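Local atomic coordinates of GRAS family transcription factor containing protein, expressed (Oryza sativa Japonica Group, PDB entry 5HYZ), a protein that binds DNA in vitro through its GRAS domain and probably acts as a transcription factor in plant development and abiotic stress resistance. Residues L76-K81 and R280-R285; D85-S90 and F266-V271; V147-L152 and M208-H213; A158-T163 and P182-V187; L232-V237 and C321-V326. All coordinates share one frame; numbering follows the deposited sequence.

Contact 1: L76-K81 and R280-R285; sequences LTLCYK and RVRVER
C79 and V283 mark the crossing of helices 74-86 and 278-296, and the packing here is chiefly apolar. The two short axes come within 9.0 Å at a signed angle of -114°, steep enough that few residues of each helix can meet. CB of C79 lies 4.2 Å from CG2 of V283, and the same methyl sits 3.7 Å from O of C79, so that one branch of the valine presses on both the side chain and the backbone of its partner. The thiol meets R282, its SG 3.5 Å from the O and 3.6 Å from the CG of that residue. The arginine contributes mainly its aliphatic part: its CD lies 4.0 Å from CB of L78. The chain bends about its CG-CD bond (chi3 -55°), which brings CD2 of L78 over one face of the guanidinium, toward its rim. The charge pairing lies on the side of helix 278-296 turned from helix 74-86. There NE of R280 donates to OE2 of E284 at 2.9 Å and 179°, in the guanidinium plane but from above that of the carboxylate; R42 and D270, on neighbouring helices, pair with E284 and R280. The contact thus illustrates a division of labour: sulfur, methyls and methylenes fill the helix crossing, while the charges of R280 and E284, both buried, are probably balanced by each other and by D270 and R42.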
# COMPACT_ATOMS: atom_id res chain seq x y z
N LEU A 76 -17.59 -10.61 -8.17
CA LEU A 76 -16.64 -10.94 -7.11
C LEU A 76 -15.21 -10.49 -7.38
O LEU A 76 -14.54 -10.02 -6.47
CB LEU A 76 -16.63 -12.44 -6.86
CG LEU A 76 -17.84 -12.95 -6.11
CD1 LEU A 76 -17.56 -14.38 -5.70
CD2 LEU A 76 -18.11 -12.05 -4.89
N THR A 77 -14.72 -10.63 -8.60
CA THR A 77 -13.32 -10.33 -8.82
C THR A 77 -13.13 -8.80 -8.72
O THR A 77 -12.15 -8.31 -8.09
CB THR A 77 -12.84 -10.93 -10.18
OG1 THR A 77 -11.40 -10.95 -10.22
CG2 THR A 77 -13.41 -10.18 -11.37
N LEU A 78 -14.10 -8.05 -9.25
CA LEU A 78 -14.06 -6.60 -9.11
C LEU A 78 -14.18 -6.17 -7.67
O LEU A 78 -13.54 -5.20 -7.24
CB LEU A 78 -15.19 -5.96 -9.92
CG LEU A 78 -14.85 -5.47 -11.33
CD1 LEU A 78 -13.94 -6.46 -12.07
CD2 LEU A 78 -16.16 -5.27 -12.06
N CYS A 79 -15.04 -6.88 -6.94
CA CYS A 79 -15.31 -6.61 -5.52
C CYS A 79 -14.06 -6.80 -4.71
O CYS A 79 -13.74 -5.97 -3.89
CB CYS A 79 -16.39 -7.54 -4.97
SG CYS A 79 -18.05 -7.13 -5.55
N TYR A 80 -13.41 -7.94 -4.91
CA TYR A 80 -12.17 -8.27 -4.25
C TYR A 80 -11.15 -7.17 -4.47
O TYR A 80 -10.50 -6.72 -3.51
CB TYR A 80 -11.63 -9.61 -4.77
CG TYR A 80 -10.35 -10.08 -4.11
CD1 TYR A 80 -10.38 -10.64 -2.84
CD2 TYR A 80 -9.12 -9.97 -4.77
CE1 TYR A 80 -9.20 -11.09 -2.22
CE2 TYR A 80 -7.93 -10.42 -4.16
CZ TYR A 80 -7.99 -10.98 -2.88
OH TYR A 80 -6.80 -11.40 -2.27
N LYS A 81 -11.02 -6.71 -5.71
CA LYS A 81 -10.06 -5.64 -6.01
C LYS A 81 -10.41 -4.30 -5.30
O LYS A 81 -9.56 -3.63 -4.69
CB LYS A 81 -9.96 -5.46 -7.54
CG LYS A 81 -9.06 -4.32 -8.01
CD LYS A 81 -7.59 -4.76 -8.01
CE LYS A 81 -6.62 -3.66 -8.50
NZ LYS A 81 -5.25 -4.23 -8.75
N ARG A 280 -18.34 0.78 -4.28
CA ARG A 280 -18.73 0.48 -2.91
C ARG A 280 -20.03 -0.33 -2.85
O ARG A 280 -20.12 -1.33 -2.14
CB ARG A 280 -18.87 1.76 -2.14
CG ARG A 280 -19.45 1.54 -0.78
CD ARG A 280 -19.46 2.81 -0.03
NE ARG A 280 -20.15 2.66 1.23
CZ ARG A 280 -20.28 3.63 2.11
NH1 ARG A 280 -19.76 4.84 1.86
NH2 ARG A 280 -20.91 3.42 3.25
N VAL A 281 -21.04 0.08 -3.63
CA VAL A 281 -22.31 -0.64 -3.67
C VAL A 281 -22.13 -2.03 -4.23
O VAL A 281 -22.77 -2.97 -3.77
CB VAL A 281 -23.38 0.11 -4.50
CG1 VAL A 281 -24.70 -0.61 -4.40
CG2 VAL A 281 -23.53 1.45 -3.99
N ARG A 282 -21.27 -2.18 -5.22
CA ARG A 282 -21.03 -3.49 -5.77
C ARG A 282 -20.52 -4.40 -4.65
O ARG A 282 -20.97 -5.53 -4.52
CB ARG A 282 -20.00 -3.45 -6.92
CG ARG A 282 -19.85 -4.81 -7.62
CD ARG A 282 -18.87 -4.76 -8.81
NE ARG A 282 -19.26 -3.72 -9.75
CZ ARG A 282 -18.68 -2.52 -9.84
NH1 ARG A 282 -17.65 -2.23 -9.06
NH2 ARG A 282 -19.11 -1.63 -10.73
N VAL A 283 -19.58 -3.91 -3.85
CA VAL A 283 -19.07 -4.75 -2.77
C VAL A 283 -20.18 -5.11 -1.77
O VAL A 283 -20.37 -6.28 -1.42
CB VAL A 283 -17.92 -4.05 -2.02
CG1 VAL A 283 -17.53 -4.85 -0.74
CG2 VAL A 283 -16.72 -3.90 -2.97
N GLU A 284 -20.89 -4.09 -1.33
CA GLU A 284 -21.95 -4.25 -0.35
C GLU A 284 -23.06 -5.21 -0.83
O GLU A 284 -23.56 -6.03 -0.06
CB GLU A 284 -22.51 -2.88 0.03
CG GLU A 284 -21.50 -2.06 0.89
CD GLU A 284 -21.85 -0.60 0.99
OE1 GLU A 284 -22.69 -0.16 0.17
OE2 GLU A 284 -21.31 0.11 1.86
N ARG A 285 -23.40 -5.17 -2.10
CA ARG A 285 -24.48 -6.02 -2.62
C ARG A 285 -24.05 -7.40 -3.08
O ARG A 285 -24.63 -8.41 -2.67
CB ARG A 285 -25.17 -5.28 -3.77
CG ARG A 285 -26.19 -6.12 -4.48
CD ARG A 285 -26.83 -5.35 -5.59
NE ARG A 285 -27.90 -6.16 -6.19
CZ ARG A 285 -28.65 -5.79 -7.24
NH1 ARG A 285 -28.45 -4.60 -7.80
NH2 ARG A 285 -29.59 -6.59 -7.71

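Contact 2: D85-S90 and F266-V271; sequences DACPYS and FESLDV
This is a buried, mixed polar and apolar contact in which the turn between helices 74-86 and 89-104 meets one side of helix 251-272, through Y89, C87, S268 and L269. Its direct polar bond runs from the phenol to the serine: Y89 OH donates to S268 OG over 2.7 Å, with the serine oxygen at the edge of the ring and in its plane. S268 OG, set between its own backbone N and carbonyl carbon (chi1 75°), is also hydrogen-bonded to the carbonyl O of L265, one turn back on its own helix. One hydroxyl therefore accepts from the phenol while keeping a link to its helix, which fixes its rotation. A water makes a second bridge, donating to A86 O at 3.2 Å and to S268 O at 3.0 Å, and thereby joins the carbonyl at the close of the first helix to one in helix 251-272. Beside these polar links the thiol of C87 fills in, its SG 3.8 Å from CD2 of L269 and 4.1 Å from OG of S268. P88 is the N-cap of helix 89-104, and Y89 is its first residue. Farther out, L361 of strand 358-363 packs on P88 and Y89, W363 of the same strand covers S268, and V283 and F288 of helix 278-296 touch L269, so strand 358-363 lies against the turn and S268, and helix 278-296 against L269.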
# COMPACT_ATOMS: atom_id res chain seq x y z
N ASP A 85 -8.23 -2.47 -2.36
CA ASP A 85 -7.75 -1.11 -2.48
C ASP A 85 -8.27 -0.20 -1.32
O ASP A 85 -7.61 0.73 -0.89
CB ASP A 85 -8.15 -0.53 -3.84
CG ASP A 85 -7.59 0.85 -4.06
OD1 ASP A 85 -6.40 0.96 -4.42
OD2 ASP A 85 -8.32 1.84 -3.83
N ALA A 86 -9.43 -0.49 -0.77
CA ALA A 86 -9.97 0.39 0.27
C ALA A 86 -9.57 0.01 1.69
O ALA A 86 -9.63 0.84 2.60
CB ALA A 86 -11.50 0.40 0.16
N CYS A 87 -9.24 -1.26 1.89
CA CYS A 87 -9.09 -1.81 3.22
C CYS A 87 -7.81 -2.65 3.28
O CYS A 87 -7.34 -3.13 2.26
CB CYS A 87 -10.27 -2.70 3.56
SG CYS A 87 -11.89 -1.82 3.52
N PRO A 88 -7.27 -2.84 4.48
CA PRO A 88 -6.00 -3.56 4.63
C PRO A 88 -6.14 -5.06 4.88
O PRO A 88 -5.11 -5.74 5.15
CB PRO A 88 -5.38 -2.90 5.86
CG PRO A 88 -6.57 -2.53 6.70
CD PRO A 88 -7.64 -2.11 5.71
N TYR A 89 -7.37 -5.59 4.78
CA TYR A 89 -7.64 -7.00 5.08
C TYR A 89 -6.73 -8.00 4.36
O TYR A 89 -6.05 -8.81 5.03
CB TYR A 89 -9.13 -7.34 4.80
CG TYR A 89 -10.09 -6.45 5.58
CD1 TYR A 89 -10.07 -6.42 6.96
CD2 TYR A 89 -11.02 -5.63 4.93
CE1 TYR A 89 -10.92 -5.58 7.70
CE2 TYR A 89 -11.89 -4.79 5.66
CZ TYR A 89 -11.84 -4.77 7.02
OH TYR A 89 -12.70 -3.97 7.76
N SER A 90 -6.68 -7.96 3.03
CA SER A 90 -5.91 -8.97 2.34
C SER A 90 -4.41 -8.76 2.55
O SER A 90 -3.66 -9.73 2.68
CB SER A 90 -6.25 -9.03 0.81
OG SER A 90 -5.83 -7.81 0.17
N PHE A 266 -19.07 -2.91 7.14
CA PHE A 266 -19.76 -1.79 6.48
C PHE A 266 -19.20 -0.46 6.94
O PHE A 266 -19.01 0.45 6.11
CB PHE A 266 -21.29 -1.84 6.72
CG PHE A 266 -22.02 -2.73 5.73
CD1 PHE A 266 -21.74 -4.09 5.65
CD2 PHE A 266 -22.99 -2.20 4.88
CE1 PHE A 266 -22.39 -4.91 4.74
CE2 PHE A 266 -23.65 -3.00 3.96
CZ PHE A 266 -23.37 -4.35 3.89
N GLU A 267 -18.95 -0.33 8.25
CA GLU A 267 -18.35 0.90 8.78
C GLU A 267 -16.94 1.16 8.20
O GLU A 267 -16.60 2.31 7.85
CB GLU A 267 -18.29 0.86 10.28
CG GLU A 267 -19.62 1.06 10.97
CD GLU A 267 -19.53 0.89 12.48
OE1 GLU A 267 -18.39 0.99 13.01
OE2 GLU A 267 -20.59 0.65 13.15
N SER A 268 -16.13 0.11 8.09
CA SER A 268 -14.78 0.31 7.49
C SER A 268 -14.86 0.72 6.01
O SER A 268 -14.01 1.44 5.50
CB SER A 268 -13.94 -0.95 7.69
OG SER A 268 -14.33 -1.97 6.82
N LEU A 269 -15.89 0.28 5.30
CA LEU A 269 -16.06 0.79 3.93
C LEU A 269 -16.44 2.26 3.94
O LEU A 269 -16.05 3.01 3.03
CB LEU A 269 -17.14 0.01 3.17
CG LEU A 269 -16.83 -1.42 2.71
CD1 LEU A 269 -17.85 -1.89 1.67
CD2 LEU A 269 -15.43 -1.51 2.17
N ASP A 270 -17.23 2.66 4.93
CA ASP A 270 -17.75 4.04 4.99
C ASP A 270 -16.65 5.05 5.18
O ASP A 270 -16.74 6.19 4.70
CB ASP A 270 -18.73 4.20 6.14
CG ASP A 270 -19.51 5.51 6.05
OD1 ASP A 270 -20.04 5.79 4.97
OD2 ASP A 270 -19.57 6.25 7.06
N VAL A 271 -15.64 4.68 5.96
CA VAL A 271 -14.58 5.65 6.19
C VAL A 271 -13.68 5.74 4.95
O VAL A 271 -13.03 6.76 4.71
CB VAL A 271 -13.77 5.28 7.49
CG1 VAL A 271 -12.54 6.12 7.64
CG2 VAL A 271 -14.64 5.45 8.72
O HOH W 1 -11.06 0.82 5.50

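Contact 3: V147-L152 and M208-H213; sequences VPSPLL and MLQLYH
The imidazole of H213 lies between P150 and Y212. Over one face comes CG of P150, a CH-pi contact 4.0 Å from the ring centroid and 21° off the ring normal. The opposite face is covered by the phenol of its neighbour Y212, whose CZ stands above the rim of the imidazole. At its polar end, ND1 of H213 is hydrogen-bonded to E306, which would help to fix the rotation of the ring while proline and tyrosine clasp it. The second meeting is between P150 and the amide of Q210: the glutamine chain bends at chi2 (65°), and its OE1 comes within 3.3 Å of CD of P150, with NE2 at 3.8 Å from the same carbon. The loop that presents the proline is shaped by an ST turn, in which S149 OG accepts from L151 N at 2.9 Å, and a backbone bond from L152 N to S149 O adds a 3-10 turn. On the other side, H213 N bonds to Q210 O. The two segments run out of the ends of strands 141-148 and 202-208, which pair in parallel with either side of strand 110-118. The contact joins loops at the C-terminal edge of the parallel sheet, across strand 110-118, as in a Rossmann-type fold. H213 also belongs to the predicted LXXLL motif.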
# COMPACT_ATOMS: atom_id res chain seq x y z
N VAL A 147 -4.06 -23.92 -6.32
CA VAL A 147 -5.46 -24.31 -6.53
C VAL A 147 -6.25 -23.02 -6.60
O VAL A 147 -6.23 -22.19 -5.65
CB VAL A 147 -5.97 -25.19 -5.39
CG1 VAL A 147 -7.45 -25.45 -5.53
CG2 VAL A 147 -5.15 -26.49 -5.25
N PRO A 148 -7.00 -22.80 -7.70
CA PRO A 148 -7.62 -21.48 -7.88
C PRO A 148 -8.74 -21.25 -6.88
O PRO A 148 -9.54 -22.12 -6.56
CB PRO A 148 -8.22 -21.53 -9.31
CG PRO A 148 -8.33 -23.01 -9.64
CD PRO A 148 -7.15 -23.67 -8.88
N SER A 149 -8.78 -20.03 -6.38
CA SER A 149 -9.87 -19.62 -5.50
C SER A 149 -11.23 -19.60 -6.21
O SER A 149 -11.30 -19.28 -7.40
CB SER A 149 -9.56 -18.20 -4.97
OG SER A 149 -10.75 -17.65 -4.43
N PRO A 150 -12.32 -19.90 -5.48
CA PRO A 150 -13.66 -19.75 -6.06
C PRO A 150 -13.89 -18.32 -6.57
O PRO A 150 -14.72 -18.13 -7.47
CB PRO A 150 -14.60 -20.07 -4.89
CG PRO A 150 -13.81 -20.91 -4.01
CD PRO A 150 -12.39 -20.50 -4.14
N LEU A 151 -13.18 -17.33 -6.03
CA LEU A 151 -13.31 -15.94 -6.52
C LEU A 151 -12.96 -15.82 -8.01
O LEU A 151 -13.48 -14.94 -8.70
CB LEU A 151 -12.42 -15.00 -5.74
CG LEU A 151 -12.80 -14.58 -4.32
CD1 LEU A 151 -11.59 -14.20 -3.51
CD2 LEU A 151 -13.79 -13.42 -4.34
N LEU A 152 -12.10 -16.71 -8.52
CA LEU A 152 -11.78 -16.68 -9.96
C LEU A 152 -12.87 -17.29 -10.87
O LEU A 152 -12.74 -17.28 -12.09
CB LEU A 152 -10.47 -17.39 -10.23
CG LEU A 152 -9.23 -16.85 -9.49
CD1 LEU A 152 -7.99 -17.71 -9.85
CD2 LEU A 152 -9.01 -15.38 -9.84
N MSE A 208 -5.79 -19.10 2.61
CA MSE A 208 -6.18 -17.70 2.94
C MSE A 208 -7.60 -17.46 2.44
O MSE A 208 -7.89 -17.48 1.20
CB MSE A 208 -5.25 -16.62 2.33
CG MSE A 208 -3.81 -16.86 2.64
SE MSE A 208 -3.79 -15.93 4.54
CE MSE A 208 -5.32 -14.64 3.63
N LEU A 209 -8.53 -17.29 3.38
CA LEU A 209 -9.95 -17.05 3.06
C LEU A 209 -10.47 -18.12 2.08
O LEU A 209 -11.01 -17.80 1.02
CB LEU A 209 -10.13 -15.65 2.48
CG LEU A 209 -9.67 -14.52 3.42
CD1 LEU A 209 -9.98 -13.13 2.82
CD2 LEU A 209 -10.33 -14.70 4.83
N GLN A 210 -10.27 -19.38 2.43
CA GLN A 210 -10.58 -20.44 1.50
C GLN A 210 -11.32 -21.55 2.22
O GLN A 210 -12.30 -22.07 1.70
CB GLN A 210 -9.29 -20.99 0.89
CG GLN A 210 -9.52 -22.30 0.05
CD GLN A 210 -10.35 -22.02 -1.13
OE1 GLN A 210 -10.31 -20.92 -1.67
NE2 GLN A 210 -11.17 -23.00 -1.53
N LEU A 211 -10.82 -21.93 3.40
CA LEU A 211 -11.27 -23.16 4.01
C LEU A 211 -12.71 -23.03 4.46
O LEU A 211 -13.44 -24.04 4.52
CB LEU A 211 -10.35 -23.50 5.19
CG LEU A 211 -10.01 -24.90 5.57
CD1 LEU A 211 -9.68 -25.73 4.27
CD2 LEU A 211 -8.87 -24.87 6.63
N TYR A 212 -13.16 -21.78 4.72
CA TYR A 212 -14.55 -21.68 5.20
C TYR A 212 -15.54 -22.20 4.13
O TYR A 212 -16.66 -22.62 4.45
CB TYR A 212 -14.91 -20.25 5.55
CG TYR A 212 -15.07 -19.32 4.35
CD1 TYR A 212 -13.96 -18.69 3.75
CD2 TYR A 212 -16.35 -19.03 3.84
CE1 TYR A 212 -14.14 -17.82 2.66
CE2 TYR A 212 -16.52 -18.16 2.77
CZ TYR A 212 -15.42 -17.57 2.18
OH TYR A 212 -15.61 -16.69 1.11
N HIS A 213 -15.14 -22.12 2.87
CA HIS A 213 -16.01 -22.64 1.78
C HIS A 213 -16.34 -24.12 1.95
O HIS A 213 -17.37 -24.59 1.44
CB HIS A 213 -15.37 -22.50 0.40
CG HIS A 213 -15.26 -21.09 -0.07
ND1 HIS A 213 -16.35 -20.31 -0.34
CD2 HIS A 213 -14.17 -20.33 -0.29
CE1 HIS A 213 -15.94 -19.12 -0.75
NE2 HIS A 213 -14.62 -19.10 -0.71
O HOH W 2 -9.67 -18.57 -1.47

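Contact 4: A158-T163 and P182-V187; sequences ASLAAT and PLLRPV
L160 of helix 157-174 carries the whole contact with the loop after strand 177-182, and its CD1 methyl does the touching. The tight part is the meeting of that methyl with CD2 of L184, at 3.5 Å, close for two methyl groups; the two leucine side chains pass one another in opposite directions. Both leucines set CG beside the backbone N (chi1 -70° in L160, -52° in L184), and it is from there that their branched ends meet. CB of P182 lies 4.1 Å from the same CD1, a looser touch at the strand end. The inner side is well filled: L160 also packs on P148 and I118 of the sheet. The outer side contrasts with it, since L184, like A161 on the helix, is exposed. L160 is thus buried between the sheet and the loop, and L184 lies at the exposed rim. Strand 141-148, helix 157-174 and strand 177-182, the strands parallel, form a beta-alpha-beta crossover, and L160 seals its helix against the loop that leaves the second strand, as in the Rossmann-type fold.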
# COMPACT_ATOMS: atom_id res chain seq x y z
N ALA A 158 -7.47 -18.11 -17.84
CA ALA A 158 -6.77 -16.92 -18.33
C ALA A 158 -6.09 -16.22 -17.16
O ALA A 158 -4.94 -15.77 -17.24
CB ALA A 158 -7.77 -15.96 -19.05
N SER A 159 -6.83 -16.17 -16.06
CA SER A 159 -6.31 -15.46 -14.88
C SER A 159 -5.07 -16.20 -14.32
O SER A 159 -4.04 -15.59 -14.04
CB SER A 159 -7.41 -15.35 -13.80
OG SER A 159 -6.87 -14.63 -12.69
N LEU A 160 -5.15 -17.53 -14.22
CA LEU A 160 -4.02 -18.30 -13.70
C LEU A 160 -2.83 -18.22 -14.57
O LEU A 160 -1.72 -18.13 -14.11
CB LEU A 160 -4.42 -19.80 -13.54
CG LEU A 160 -5.40 -20.13 -12.44
CD1 LEU A 160 -5.96 -21.62 -12.61
CD2 LEU A 160 -4.72 -19.93 -11.06
N ALA A 161 -3.02 -18.35 -15.88
CA ALA A 161 -1.89 -18.24 -16.78
C ALA A 161 -1.20 -16.89 -16.68
O ALA A 161 0.01 -16.79 -16.75
CB ALA A 161 -2.36 -18.51 -18.27
N ALA A 162 -2.00 -15.84 -16.56
CA ALA A 162 -1.38 -14.52 -16.45
C ALA A 162 -0.59 -14.38 -15.13
O ALA A 162 0.45 -13.76 -15.10
CB ALA A 162 -2.44 -13.41 -16.56
N THR A 163 -1.16 -14.91 -14.06
CA THR A 163 -0.45 -14.92 -12.75
C THR A 163 0.85 -15.73 -12.82
O THR A 163 1.88 -15.38 -12.29
CB THR A 163 -1.37 -15.48 -11.67
OG1 THR A 163 -2.45 -14.59 -11.45
CG2 THR A 163 -0.63 -15.79 -10.33
N PRO A 182 -0.70 -24.93 -11.84
CA PRO A 182 -2.06 -24.99 -11.27
C PRO A 182 -2.59 -26.40 -11.09
O PRO A 182 -2.09 -27.31 -11.75
CB PRO A 182 -2.90 -24.31 -12.33
CG PRO A 182 -2.26 -24.83 -13.63
CD PRO A 182 -0.76 -24.83 -13.33
N LEU A 183 -3.58 -26.57 -10.23
CA LEU A 183 -4.36 -27.82 -10.16
C LEU A 183 -5.80 -27.41 -10.38
O LEU A 183 -6.39 -26.71 -9.55
CB LEU A 183 -4.16 -28.54 -8.79
CG LEU A 183 -2.75 -29.05 -8.51
CD1 LEU A 183 -2.71 -29.65 -7.13
CD2 LEU A 183 -2.35 -30.18 -9.55
N LEU A 184 -6.38 -27.83 -11.52
CA LEU A 184 -7.74 -27.42 -11.90
C LEU A 184 -8.83 -28.37 -11.52
O LEU A 184 -10.00 -27.98 -11.60
CB LEU A 184 -7.81 -27.21 -13.44
CG LEU A 184 -6.71 -26.28 -13.97
CD1 LEU A 184 -6.76 -26.27 -15.54
CD2 LEU A 184 -6.92 -24.89 -13.45
N ARG A 185 -8.50 -29.61 -11.17
CA ARG A 185 -9.54 -30.54 -10.77
C ARG A 185 -10.08 -30.15 -9.42
O ARG A 185 -9.38 -29.49 -8.66
CB ARG A 185 -9.05 -31.98 -10.73
CG ARG A 185 -8.79 -32.51 -12.19
CD ARG A 185 -7.52 -33.34 -12.21
NE ARG A 185 -7.70 -34.44 -11.39
CZ ARG A 185 -6.79 -35.00 -10.60
NH1 ARG A 185 -5.50 -34.63 -10.47
NH2 ARG A 185 -7.24 -36.01 -9.95
N PRO A 186 -11.35 -30.53 -9.14
CA PRO A 186 -11.91 -30.24 -7.79
C PRO A 186 -11.06 -30.77 -6.67
O PRO A 186 -10.55 -31.88 -6.71
CB PRO A 186 -13.26 -31.00 -7.78
CG PRO A 186 -13.61 -31.28 -9.25
CD PRO A 186 -12.27 -31.30 -10.00
N VAL A 187 -10.96 -29.99 -5.60
CA VAL A 187 -10.05 -30.38 -4.51
C VAL A 187 -10.45 -31.69 -3.90
O VAL A 187 -9.59 -32.49 -3.45
CB VAL A 187 -10.03 -29.27 -3.40
CG1 VAL A 187 -9.19 -29.71 -2.25
CG2 VAL A 187 -9.43 -28.05 -3.97

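Contact 5: L232-V237 and C321-V326; sequences LSPAVV and CGFEPV
F323 meets P234 and V237 with one corner of its ring, and its side chain can be followed to that point. CB is directed toward segment 232-237, and CG stands beside the backbone N (chi1 -69°), which carries the ring inward, its CG not yet touching the other segment. CE1 is the atom that makes the closest approach, 3.5 Å from CG2 of V237, and CZ at the tip follows at 4.0 Å from the same methyl. At the ring edge, near its plane, CG of P234 lies 4.4 Å from CE1, a marginal touch that completes the apolar cluster. The valine and phenylalanine side chains cross at about a right angle. In V237, CG1 is anti to the backbone N (chi1 177°), leaving CG2 to face the aromatic corner. G322, with positive phi, ends the preceding helix in a Schellman motif, and F323 follows directly. Around them, W374 of strand 366-374 and K230 of helix 220-231 touch F323, while V205 of strand 202-208 packs on P234 and V237. The phenylalanine is thereby held between the sheet and helix 220-231, beside strand 236-242.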
# COMPACT_ATOMS: atom_id res chain seq x y z
N LEU A 232 1.41 -33.81 3.36
CA LEU A 232 2.55 -33.23 2.64
C LEU A 232 3.73 -32.92 3.56
O LEU A 232 4.76 -32.39 3.13
CB LEU A 232 2.08 -31.95 1.91
CG LEU A 232 0.87 -32.13 0.99
CD1 LEU A 232 0.59 -30.80 0.25
CD2 LEU A 232 1.11 -33.26 -0.07
N SER A 233 3.56 -33.28 4.81
CA SER A 233 4.48 -33.03 5.92
C SER A 233 4.97 -31.56 5.94
O SER A 233 6.17 -31.31 5.92
CB SER A 233 5.70 -33.94 5.87
OG SER A 233 5.30 -35.27 6.02
N PRO A 234 4.03 -30.62 5.93
CA PRO A 234 4.46 -29.20 5.84
C PRO A 234 5.22 -28.72 7.04
O PRO A 234 4.98 -29.06 8.22
CB PRO A 234 3.10 -28.46 5.67
CG PRO A 234 2.05 -29.43 6.27
CD PRO A 234 2.57 -30.78 5.95
N ALA A 235 6.18 -27.83 6.77
CA ALA A 235 6.88 -27.11 7.80
C ALA A 235 5.94 -26.21 8.54
O ALA A 235 6.15 -25.89 9.75
CB ALA A 235 8.03 -26.29 7.17
N VAL A 236 4.92 -25.69 7.82
CA VAL A 236 3.90 -24.83 8.42
C VAL A 236 2.66 -24.81 7.50
O VAL A 236 2.76 -24.99 6.29
CB VAL A 236 4.46 -23.36 8.62
CG1 VAL A 236 4.65 -22.65 7.26
CG2 VAL A 236 3.50 -22.55 9.52
N VAL A 237 1.51 -24.58 8.11
CA VAL A 237 0.26 -24.36 7.43
C VAL A 237 -0.28 -23.05 7.93
O VAL A 237 -0.42 -22.85 9.17
CB VAL A 237 -0.76 -25.48 7.77
CG1 VAL A 237 -2.13 -25.16 7.08
CG2 VAL A 237 -0.24 -26.87 7.32
N CYS A 321 -7.29 -32.63 13.46
CA CYS A 321 -6.60 -33.17 12.30
C CYS A 321 -5.12 -33.33 12.56
O CYS A 321 -4.37 -33.65 11.67
CB CYS A 321 -6.88 -32.27 11.06
SG CYS A 321 -8.63 -32.40 10.56
N GLY A 322 -4.70 -33.12 13.80
CA GLY A 322 -3.35 -33.49 14.17
C GLY A 322 -2.36 -32.33 14.12
O GLY A 322 -1.18 -32.57 14.28
N PHE A 323 -2.83 -31.10 13.87
CA PHE A 323 -1.91 -29.94 13.88
C PHE A 323 -1.76 -29.33 15.25
O PHE A 323 -2.66 -29.46 16.07
CB PHE A 323 -2.46 -28.86 12.93
CG PHE A 323 -2.38 -29.27 11.47
CD1 PHE A 323 -1.16 -29.23 10.79
CD2 PHE A 323 -3.54 -29.70 10.83
CE1 PHE A 323 -1.07 -29.59 9.41
CE2 PHE A 323 -3.48 -30.08 9.45
CZ PHE A 323 -2.23 -30.04 8.76
N GLU A 324 -0.69 -28.58 15.47
CA GLU A 324 -0.49 -27.86 16.73
C GLU A 324 -0.19 -26.39 16.39
O GLU A 324 0.39 -26.11 15.34
CB GLU A 324 0.67 -28.47 17.53
CG GLU A 324 2.01 -28.13 16.97
CD GLU A 324 3.18 -28.83 17.65
OE1 GLU A 324 2.94 -29.73 18.47
OE2 GLU A 324 4.34 -28.47 17.33
N PRO A 325 -0.56 -25.48 17.27
CA PRO A 325 -0.31 -24.05 17.05
C PRO A 325 1.18 -23.75 16.98
O PRO A 325 2.02 -24.37 17.64
CB PRO A 325 -0.95 -23.36 18.27
CG PRO A 325 -1.74 -24.41 18.99
CD PRO A 325 -1.19 -25.76 18.58
N VAL A 326 1.51 -22.79 16.11
CA VAL A 326 2.88 -22.28 15.98
C VAL A 326 2.82 -20.78 16.35
O VAL A 326 2.06 -20.03 15.75
CB VAL A 326 3.41 -22.48 14.55
CG1 VAL A 326 4.77 -21.80 14.39
CG2 VAL A 326 3.50 -24.00 14.24

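Contacts 2 and 5 lie buried, whereas contacts 1, 3 and 4 reach toward solvent. Their chemistry differs accordingly: contact 2 has a buried hydroxyl pair and a bridging water, contacts 4 and 5 are purely apolar, contact 3 adds an imidazole and an amide on a proline, and contact 1 packs a thiol and arginine methylenes. Contacts 1 and 2 share helix 74-86, and their other two helices, consecutive in the chain, pack together where E284 meets F266. Contacts 3 and 4 adjoin at the strand 141-148 end, through V147 on V187 and L152 on S159. L151 touches L76 and Y80, tying contact 3 to contact 1. Contact 5, about 33 Å from contact 1 between centres, lies across the chain's centre from it.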